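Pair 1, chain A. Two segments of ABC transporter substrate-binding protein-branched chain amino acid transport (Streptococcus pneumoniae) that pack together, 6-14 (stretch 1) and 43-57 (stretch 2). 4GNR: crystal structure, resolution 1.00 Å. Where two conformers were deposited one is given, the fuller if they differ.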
# COMPACT_ATOMS: atom_id res chain seq x y z
N LYS A 6 21.25 -24.55 10.54
CA LYS A 6 20.20 -24.48 9.48
C LYS A 6 19.61 -23.07 9.36
O LYS A 6 20.00 -22.14 10.07
CB LYS A 6 19.11 -25.53 9.72
CG LYS A 6 18.30 -25.37 11.00
CD LYS A 6 17.33 -26.57 11.13
CE LYS A 6 16.35 -26.44 12.29
NZ LYS A 6 15.41 -25.28 12.09
N THR A 7 18.67 -22.91 8.44
CA THR A 7 18.04 -21.63 8.21
C THR A 7 16.56 -21.70 8.18
O THR A 7 15.95 -22.76 8.15
CB THR A 7 18.39 -21.11 6.77
OG1 THR A 7 17.81 -21.97 5.78
CG2 THR A 7 19.89 -21.02 6.56
N ILE A 8 15.98 -20.51 8.27
CA ILE A 8 14.53 -20.31 8.18
C ILE A 8 14.32 -19.71 6.78
O ILE A 8 14.89 -18.65 6.45
CB ILE A 8 13.99 -19.35 9.27
CG1 ILE A 8 14.23 -19.93 10.67
CG2 ILE A 8 12.48 -19.07 9.06
CD1 ILE A 8 13.79 -19.05 11.80
N LYS A 9 13.53 -20.38 5.94
CA LYS A 9 13.27 -19.90 4.56
C LYS A 9 12.01 -19.04 4.52
O LYS A 9 10.94 -19.44 4.98
CB LYS A 9 13.18 -21.04 3.50
CG LYS A 9 14.44 -21.88 3.38
CD LYS A 9 14.45 -22.97 2.29
CE LYS A 9 14.53 -22.47 0.86
NZ LYS A 9 14.60 -23.65 -0.06
N ILE A 10 12.17 -17.84 3.96
CA ILE A 10 11.07 -16.87 3.81
C ILE A 10 10.97 -16.43 2.35
O ILE A 10 11.97 -15.97 1.77
CB ILE A 10 11.27 -15.62 4.70
CG1 ILE A 10 11.36 -16.03 6.18
CG2 ILE A 10 10.13 -14.59 4.46
CD1 ILE A 10 10.15 -16.77 6.66
N GLY A 11 9.77 -16.55 1.74
CA GLY A 11 9.62 -16.11 0.37
C GLY A 11 9.13 -14.67 0.30
O GLY A 11 8.37 -14.23 1.18
N PHE A 12 9.58 -13.96 -0.72
CA PHE A 12 9.02 -12.67 -1.09
C PHE A 12 8.27 -12.91 -2.43
O PHE A 12 8.82 -13.56 -3.34
CB PHE A 12 10.02 -11.55 -1.33
CG PHE A 12 10.90 -11.14 -0.17
CD1 PHE A 12 10.65 -11.50 1.14
CD2 PHE A 12 11.95 -10.26 -0.42
CE1 PHE A 12 11.46 -11.05 2.16
CE2 PHE A 12 12.75 -9.78 0.59
CZ PHE A 12 12.52 -10.19 1.89
N ASN A 13 7.08 -12.34 -2.54
CA ASN A 13 6.27 -12.42 -3.78
C ASN A 13 5.85 -10.97 -4.07
O ASN A 13 4.83 -10.52 -3.56
CB ASN A 13 5.07 -13.32 -3.56
CG ASN A 13 4.21 -13.48 -4.79
OD1 ASN A 13 4.39 -12.79 -5.79
ND2 ASN A 13 3.25 -14.41 -4.73
N PHE A 14 6.70 -10.25 -4.81
CA PHE A 14 6.49 -8.82 -4.99
C PHE A 14 6.41 -8.41 -6.45
O PHE A 14 7.05 -9.00 -7.33
CB PHE A 14 7.60 -7.98 -4.31
CG PHE A 14 7.60 -8.02 -2.80
CD1 PHE A 14 6.45 -7.70 -2.06
CD2 PHE A 14 8.79 -8.23 -2.10
CE1 PHE A 14 6.50 -7.66 -0.65
CE2 PHE A 14 8.83 -8.18 -0.72
CZ PHE A 14 7.69 -7.90 0.01
N GLY A 43 19.94 -13.72 13.59
CA GLY A 43 18.84 -14.49 13.02
C GLY A 43 17.69 -14.74 13.98
O GLY A 43 17.47 -13.97 14.91
N ILE A 44 16.94 -15.80 13.77
CA ILE A 44 15.83 -16.11 14.67
C ILE A 44 16.15 -17.49 15.21
O ILE A 44 16.48 -18.42 14.49
CB ILE A 44 14.49 -16.01 14.00
CG1 ILE A 44 14.20 -14.54 13.65
CG2 ILE A 44 13.39 -16.50 14.94
CD1 ILE A 44 14.04 -13.58 14.84
N ASP A 45 16.09 -17.57 16.52
CA ASP A 45 16.43 -18.80 17.26
C ASP A 45 17.83 -19.26 16.80
O ASP A 45 18.13 -20.45 16.67
CB ASP A 45 15.41 -19.93 17.08
CG ASP A 45 14.11 -19.68 17.77
OD1 ASP A 45 14.09 -18.96 18.81
OD2 ASP A 45 13.10 -20.26 17.32
N GLY A 46 18.70 -18.28 16.54
CA GLY A 46 20.07 -18.53 16.08
C GLY A 46 20.21 -19.00 14.63
O GLY A 46 21.32 -19.32 14.18
N LYS A 47 19.10 -18.99 13.89
CA LYS A 47 19.08 -19.42 12.50
C LYS A 47 18.99 -18.24 11.55
O LYS A 47 18.16 -17.35 11.72
CB LYS A 47 17.85 -20.29 12.26
CG LYS A 47 17.75 -21.47 13.21
CD LYS A 47 16.37 -22.09 13.14
CE LYS A 47 16.16 -23.13 14.21
NZ LYS A 47 14.74 -23.58 14.19
N GLN A 48 19.85 -18.21 10.56
CA GLN A 48 19.75 -17.14 9.55
C GLN A 48 18.49 -17.31 8.69
O GLN A 48 18.03 -18.42 8.44
CB GLN A 48 20.95 -17.17 8.58
CG GLN A 48 22.27 -16.87 9.26
CD GLN A 48 22.41 -15.40 9.60
OE1 GLN A 48 22.57 -14.58 8.70
NE2 GLN A 48 22.37 -15.07 10.87
N ILE A 49 17.94 -16.18 8.29
CA ILE A 49 16.80 -16.14 7.38
C ILE A 49 17.35 -16.23 5.96
O ILE A 49 18.25 -15.48 5.57
CB ILE A 49 16.01 -14.81 7.48
CG1 ILE A 49 15.38 -14.68 8.87
CG2 ILE A 49 14.94 -14.72 6.38
CD1 ILE A 49 14.85 -13.29 9.13
N GLU A 50 16.82 -17.18 5.20
CA GLU A 50 17.18 -17.39 3.79
C GLU A 50 15.98 -16.89 2.99
O GLU A 50 14.89 -17.42 3.11
CB GLU A 50 17.42 -18.88 3.53
CG GLU A 50 17.74 -19.29 2.13
CD GLU A 50 18.03 -20.79 2.02
OE1 GLU A 50 18.17 -21.47 3.06
OE2 GLU A 50 18.13 -21.30 0.89
N VAL A 51 16.20 -15.89 2.16
CA VAL A 51 15.14 -15.31 1.35
C VAL A 51 15.12 -15.90 -0.05
O VAL A 51 16.16 -16.04 -0.68
CB VAL A 51 15.35 -13.76 1.20
CG1 VAL A 51 14.34 -13.14 0.22
CG2 VAL A 51 15.22 -13.08 2.54
N VAL A 52 13.92 -16.24 -0.51
CA VAL A 52 13.67 -16.66 -1.92
C VAL A 52 12.79 -15.50 -2.44
O VAL A 52 11.60 -15.42 -2.14
CB VAL A 52 13.02 -18.00 -2.08
CG1 VAL A 52 12.89 -18.31 -3.56
CG2 VAL A 52 13.85 -19.06 -1.36
N ASP A 53 13.41 -14.60 -3.20
CA ASP A 53 12.78 -13.34 -3.65
C ASP A 53 12.30 -13.47 -5.07
O ASP A 53 13.11 -13.50 -5.98
CB ASP A 53 13.81 -12.21 -3.50
CG ASP A 53 13.30 -10.84 -3.89
OD1 ASP A 53 12.13 -10.74 -4.31
OD2 ASP A 53 14.10 -9.89 -3.77
N LYS A 54 10.99 -13.54 -5.26
CA LYS A 54 10.39 -13.69 -6.56
C LYS A 54 9.60 -12.47 -7.00
O LYS A 54 8.90 -11.83 -6.21
CB LYS A 54 9.47 -14.91 -6.54
CG LYS A 54 10.21 -16.22 -6.35
CD LYS A 54 10.94 -16.61 -7.62
CE LYS A 54 11.63 -17.96 -7.52
NZ LYS A 54 12.24 -18.33 -8.81
N ASP A 55 9.70 -12.18 -8.30
CA ASP A 55 9.00 -11.09 -8.96
C ASP A 55 7.72 -11.66 -9.62
O ASP A 55 7.80 -12.55 -10.46
CB ASP A 55 9.91 -10.49 -10.05
CG ASP A 55 9.29 -9.37 -10.87
OD1 ASP A 55 8.23 -8.84 -10.49
OD2 ASP A 55 9.90 -9.03 -11.92
N ASN A 56 6.56 -11.13 -9.24
CA ASN A 56 5.30 -11.53 -9.84
C ASN A 56 4.91 -10.71 -11.08
O ASN A 56 3.83 -10.93 -11.64
CB ASN A 56 4.17 -11.58 -8.82
CG ASN A 56 3.89 -10.22 -8.21
OD1 ASN A 56 3.85 -9.21 -8.91
ND2 ASN A 56 3.68 -10.19 -6.89
N LYS A 57 5.76 -9.76 -11.48
CA LYS A 57 5.61 -9.00 -12.74
C LYS A 57 4.34 -8.15 -12.76
O LYS A 57 3.91 -7.72 -13.81
CB LYS A 57 5.64 -9.97 -13.96
CG LYS A 57 6.88 -10.85 -14.00
CD LYS A 57 6.81 -11.80 -15.21
CE LYS A 57 8.03 -12.71 -15.34
NZ LYS A 57 7.96 -13.55 -16.56
O HOH W 1 21.84 -20.27 9.98

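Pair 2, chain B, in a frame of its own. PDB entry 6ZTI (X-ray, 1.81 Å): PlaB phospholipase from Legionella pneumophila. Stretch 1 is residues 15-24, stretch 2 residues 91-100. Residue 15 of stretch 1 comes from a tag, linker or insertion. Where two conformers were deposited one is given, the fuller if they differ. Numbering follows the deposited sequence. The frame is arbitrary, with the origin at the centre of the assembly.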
# COMPACT_ATOMS: atom_id res chain seq x y z
N THR B 15 -54.73 -11.00 -2.66
CA THR B 15 -54.39 -9.82 -3.51
C THR B 15 -52.88 -9.58 -3.50
O THR B 15 -52.15 -10.16 -2.70
CB THR B 15 -55.11 -8.55 -3.04
OG1 THR B 15 -55.51 -8.69 -1.67
CG2 THR B 15 -56.34 -8.28 -3.89
N MET B 16 -52.43 -8.71 -4.40
CA MET B 16 -51.02 -8.52 -4.68
C MET B 16 -50.55 -7.15 -4.20
O MET B 16 -51.24 -6.14 -4.41
CB MET B 16 -50.74 -8.67 -6.18
CG MET B 16 -49.36 -8.19 -6.63
SD MET B 16 -49.01 -8.55 -8.38
CE MET B 16 -48.76 -10.32 -8.31
N ILE B 17 -49.39 -7.11 -3.57
CA ILE B 17 -48.66 -5.88 -3.30
C ILE B 17 -47.46 -5.84 -4.23
O ILE B 17 -46.84 -6.88 -4.50
CB ILE B 17 -48.21 -5.81 -1.83
CG1 ILE B 17 -49.41 -5.80 -0.89
CG2 ILE B 17 -47.30 -4.59 -1.60
CD1 ILE B 17 -49.03 -6.14 0.55
N VAL B 18 -47.13 -4.66 -4.73
CA VAL B 18 -45.94 -4.45 -5.55
C VAL B 18 -45.03 -3.49 -4.81
O VAL B 18 -45.49 -2.47 -4.30
CB VAL B 18 -46.28 -3.92 -6.95
CG1 VAL B 18 -44.99 -3.65 -7.76
CG2 VAL B 18 -47.14 -4.91 -7.69
N ILE B 19 -43.74 -3.83 -4.74
CA ILE B 19 -42.72 -2.97 -4.15
C ILE B 19 -41.62 -2.78 -5.18
O ILE B 19 -41.02 -3.76 -5.65
CB ILE B 19 -42.14 -3.57 -2.86
CG1 ILE B 19 -43.25 -3.82 -1.82
CG2 ILE B 19 -41.09 -2.64 -2.28
CD1 ILE B 19 -42.76 -4.58 -0.60
N PHE B 20 -41.35 -1.53 -5.54
CA PHE B 20 -40.25 -1.20 -6.43
C PHE B 20 -38.96 -1.01 -5.64
O PHE B 20 -38.98 -0.49 -4.52
CB PHE B 20 -40.57 0.07 -7.21
CG PHE B 20 -41.61 -0.12 -8.28
CD1 PHE B 20 -42.96 -0.04 -7.98
CD2 PHE B 20 -41.23 -0.42 -9.59
CE1 PHE B 20 -43.91 -0.23 -8.96
CE2 PHE B 20 -42.18 -0.62 -10.57
CZ PHE B 20 -43.53 -0.52 -10.25
N VAL B 21 -37.84 -1.44 -6.22
CA VAL B 21 -36.53 -1.37 -5.56
C VAL B 21 -35.48 -0.97 -6.58
O VAL B 21 -35.28 -1.66 -7.58
CB VAL B 21 -36.15 -2.71 -4.90
CG1 VAL B 21 -34.83 -2.59 -4.15
CG2 VAL B 21 -37.23 -3.17 -3.97
N HIS B 22 -34.75 0.12 -6.30
CA HIS B 22 -33.93 0.77 -7.30
C HIS B 22 -32.49 0.25 -7.28
O HIS B 22 -32.16 -0.74 -6.61
CB HIS B 22 -34.00 2.28 -7.12
CG HIS B 22 -33.55 2.75 -5.77
ND1 HIS B 22 -32.22 2.84 -5.41
CD2 HIS B 22 -34.26 3.18 -4.69
CE1 HIS B 22 -32.13 3.30 -4.18
NE2 HIS B 22 -33.35 3.52 -3.72
N GLY B 23 -31.60 0.92 -8.02
CA GLY B 23 -30.22 0.52 -8.15
C GLY B 23 -29.29 1.45 -7.40
O GLY B 23 -29.72 2.28 -6.60
N TRP B 24 -27.99 1.34 -7.71
CA TRP B 24 -26.99 2.06 -6.96
C TRP B 24 -26.81 3.48 -7.50
O TRP B 24 -27.11 3.77 -8.66
CB TRP B 24 -25.65 1.32 -6.97
CG TRP B 24 -25.07 0.95 -8.32
CD1 TRP B 24 -25.66 0.20 -9.31
CD2 TRP B 24 -23.75 1.27 -8.80
NE1 TRP B 24 -24.80 0.06 -10.38
CE2 TRP B 24 -23.62 0.70 -10.09
CE3 TRP B 24 -22.67 1.98 -8.28
CZ2 TRP B 24 -22.47 0.82 -10.85
CZ3 TRP B 24 -21.52 2.11 -9.04
CH2 TRP B 24 -21.43 1.54 -10.31
N GLY B 91 -52.73 -12.23 4.91
CA GLY B 91 -52.57 -13.15 3.81
C GLY B 91 -52.00 -12.56 2.54
O GLY B 91 -51.75 -13.31 1.59
N GLN B 92 -51.80 -11.25 2.48
CA GLN B 92 -51.28 -10.63 1.27
C GLN B 92 -49.80 -10.94 1.09
O GLN B 92 -49.05 -11.09 2.05
CB GLN B 92 -51.50 -9.12 1.31
CG GLN B 92 -52.94 -8.71 1.55
CD GLN B 92 -53.26 -7.39 0.91
OE1 GLN B 92 -53.22 -7.26 -0.32
NE2 GLN B 92 -53.57 -6.39 1.73
N ARG B 93 -49.40 -11.05 -0.17
CA ARG B 93 -48.01 -11.28 -0.54
C ARG B 93 -47.59 -10.20 -1.53
O ARG B 93 -48.44 -9.54 -2.15
CB ARG B 93 -47.80 -12.67 -1.16
CG ARG B 93 -47.97 -13.83 -0.17
CD ARG B 93 -46.75 -14.77 -0.15
NE ARG B 93 -46.69 -15.66 -1.31
CZ ARG B 93 -45.67 -16.48 -1.57
NH1 ARG B 93 -44.63 -16.54 -0.76
NH2 ARG B 93 -45.70 -17.26 -2.65
N PHE B 94 -46.28 -10.01 -1.68
CA PHE B 94 -45.81 -8.93 -2.53
C PHE B 94 -44.88 -9.41 -3.63
O PHE B 94 -44.19 -10.43 -3.50
CB PHE B 94 -45.13 -7.80 -1.70
CG PHE B 94 -43.94 -8.21 -0.88
CD1 PHE B 94 -42.68 -8.26 -1.44
CD2 PHE B 94 -44.07 -8.42 0.48
CE1 PHE B 94 -41.58 -8.58 -0.68
CE2 PHE B 94 -42.97 -8.74 1.25
CZ PHE B 94 -41.72 -8.82 0.66
N ALA B 95 -44.92 -8.68 -4.73
CA ALA B 95 -43.97 -8.80 -5.81
C ALA B 95 -42.97 -7.66 -5.72
O ALA B 95 -43.37 -6.51 -5.49
CB ALA B 95 -44.69 -8.78 -7.16
N CYS B 96 -41.69 -7.98 -5.86
CA CYS B 96 -40.63 -6.98 -5.93
C CYS B 96 -40.24 -6.80 -7.39
O CYS B 96 -39.97 -7.78 -8.08
CB CYS B 96 -39.39 -7.38 -5.13
SG CYS B 96 -39.53 -7.07 -3.38
N ILE B 97 -40.25 -5.56 -7.84
CA ILE B 97 -39.69 -5.19 -9.13
C ILE B 97 -38.42 -4.41 -8.83
O ILE B 97 -38.48 -3.32 -8.25
CB ILE B 97 -40.68 -4.37 -9.97
CG1 ILE B 97 -41.96 -5.19 -10.23
CG2 ILE B 97 -40.04 -3.94 -11.26
CD1 ILE B 97 -43.12 -4.35 -10.74
N THR B 98 -37.28 -4.98 -9.19
CA THR B 98 -35.99 -4.42 -8.83
C THR B 98 -35.23 -3.98 -10.07
O THR B 98 -35.49 -4.45 -11.18
CB THR B 98 -35.15 -5.45 -8.05
OG1 THR B 98 -34.64 -6.42 -8.96
CG2 THR B 98 -35.99 -6.17 -6.97
N HIS B 99 -34.28 -3.07 -9.87
CA HIS B 99 -33.40 -2.61 -10.93
C HIS B 99 -31.98 -2.62 -10.38
O HIS B 99 -31.74 -2.25 -9.23
CB HIS B 99 -33.78 -1.20 -11.43
CG HIS B 99 -32.91 -0.67 -12.53
ND1 HIS B 99 -32.20 0.51 -12.41
CD2 HIS B 99 -32.62 -1.16 -13.76
CE1 HIS B 99 -31.52 0.72 -13.52
NE2 HIS B 99 -31.76 -0.28 -14.36
N SER B 100 -31.05 -3.10 -11.20
CA SER B 100 -29.63 -3.06 -10.90
C SER B 100 -29.36 -3.73 -9.55
O SER B 100 -29.67 -4.91 -9.39
CB SER B 100 -29.18 -1.59 -11.00
OG SER B 100 -27.79 -1.46 -10.78
O HOH W 2 -32.43 2.18 -10.40
O HOH W 3 -25.60 -2.78 -11.93

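Both pairs are two parallel β-strands lying side by side in a sheet, ending at Phe A14 and Asp A55 in pair 1 and spanning residues 16-21 and 93-99 in pair 2, with N-to-C directions 31° and 30° apart. The backbones of 14 central residues superpose with an RMSD of 0.6 Å. Ile A8, Ile A10 and Phe A12 fall on Ile B17, Ile B19 and Val B21; across the interface Glu A50 and Val A52 fall on Ala B95 and Ile B97.

The ladder runs the same way in both. In pair 1, Ile A8 N donates to Gln A48 O (2.9 Å) and Ile A8 O accepts from Glu A50 N (2.7 Å), so one residue bonds to the two neighbours of its bridge partner, Ile A49, as parallel strands require. Pair 2 repeats this with Ile B17 N to Arg B93 O (3.0 Å) and Ala B95 N to Ile B17 O (2.6 Å). The next rungs match too: Ile A10 N to Glu A50 O (2.9 Å) corresponds to Ile B19 N to Ala B95 O (2.8 Å). In pair 2 the bond from His B99 N to Val B21 O (2.9 Å) is bent to 139°. One step on, Phe A14 N donates to Lys A54 O (3.0 Å), whereas at the matching Gly B23 the N lies 3.4 Å from His B99 O at a poor angle and forms no hydrogen bond with it.

On the face bearing the matched isoleucines, each pair uses a phenylalanine at a different position. In pair 1 the ring belongs to the first strand: Val A51 CG1 sits over the face of Phe A12, 3.7 Å from Phe A12 CE2. In pair 2 it belongs to the second: at Phe B94, in the position of Ile A49, Ile B19 CD1 lies over the ring face, 3.8 Å from Phe B94 CD1. The corresponding Ile A10 instead meets an aliphatic partner, its CG1 lying 3.8 Å from Ile A49 CG2.

The other face differs in chemistry. Pair 1 places polar groups there: Thr A7 OG1 donates to Glu A50 OE1 (2.8 Å), while Lys A9 NZ stays 4.3 Å from Glu A50 OE2, beyond a salt bridge. In pair 2 the matching positions are Met B16, Ala B95 and Val B18, and the contacts are apolar, with Val B18 CG1 3.6 Å from Ile B97 CD1. Gly A11 brings no side chain to this face, whereas Phe B20 at its position reaches Ile B97 CD1 with CE2 at 3.9 Å.

The ends diverge. At the start, Lys A6 NZ and Lys A47 NZ lie 2.8 Å apart, two donors without a hydrogen bond; at these positions in pair 2, the tag-derived Thr B15 OG1 donates to Gln B92 OE1 (3.0 Å). Near the far end of pair 1, Asn A56 ND2 donates to Asn A13 OD1 (2.9 Å). In pair 2, the CA-to-CB bond of His B22, which matches Asn A13, points away from the other stretch, and His B22 ND1 donates to Gly B23 O (2.8 Å). Here a water spans the stretches, accepting from Gly B23 N (2.8 Å) and bonding to His B99 ND1 (2.6 Å).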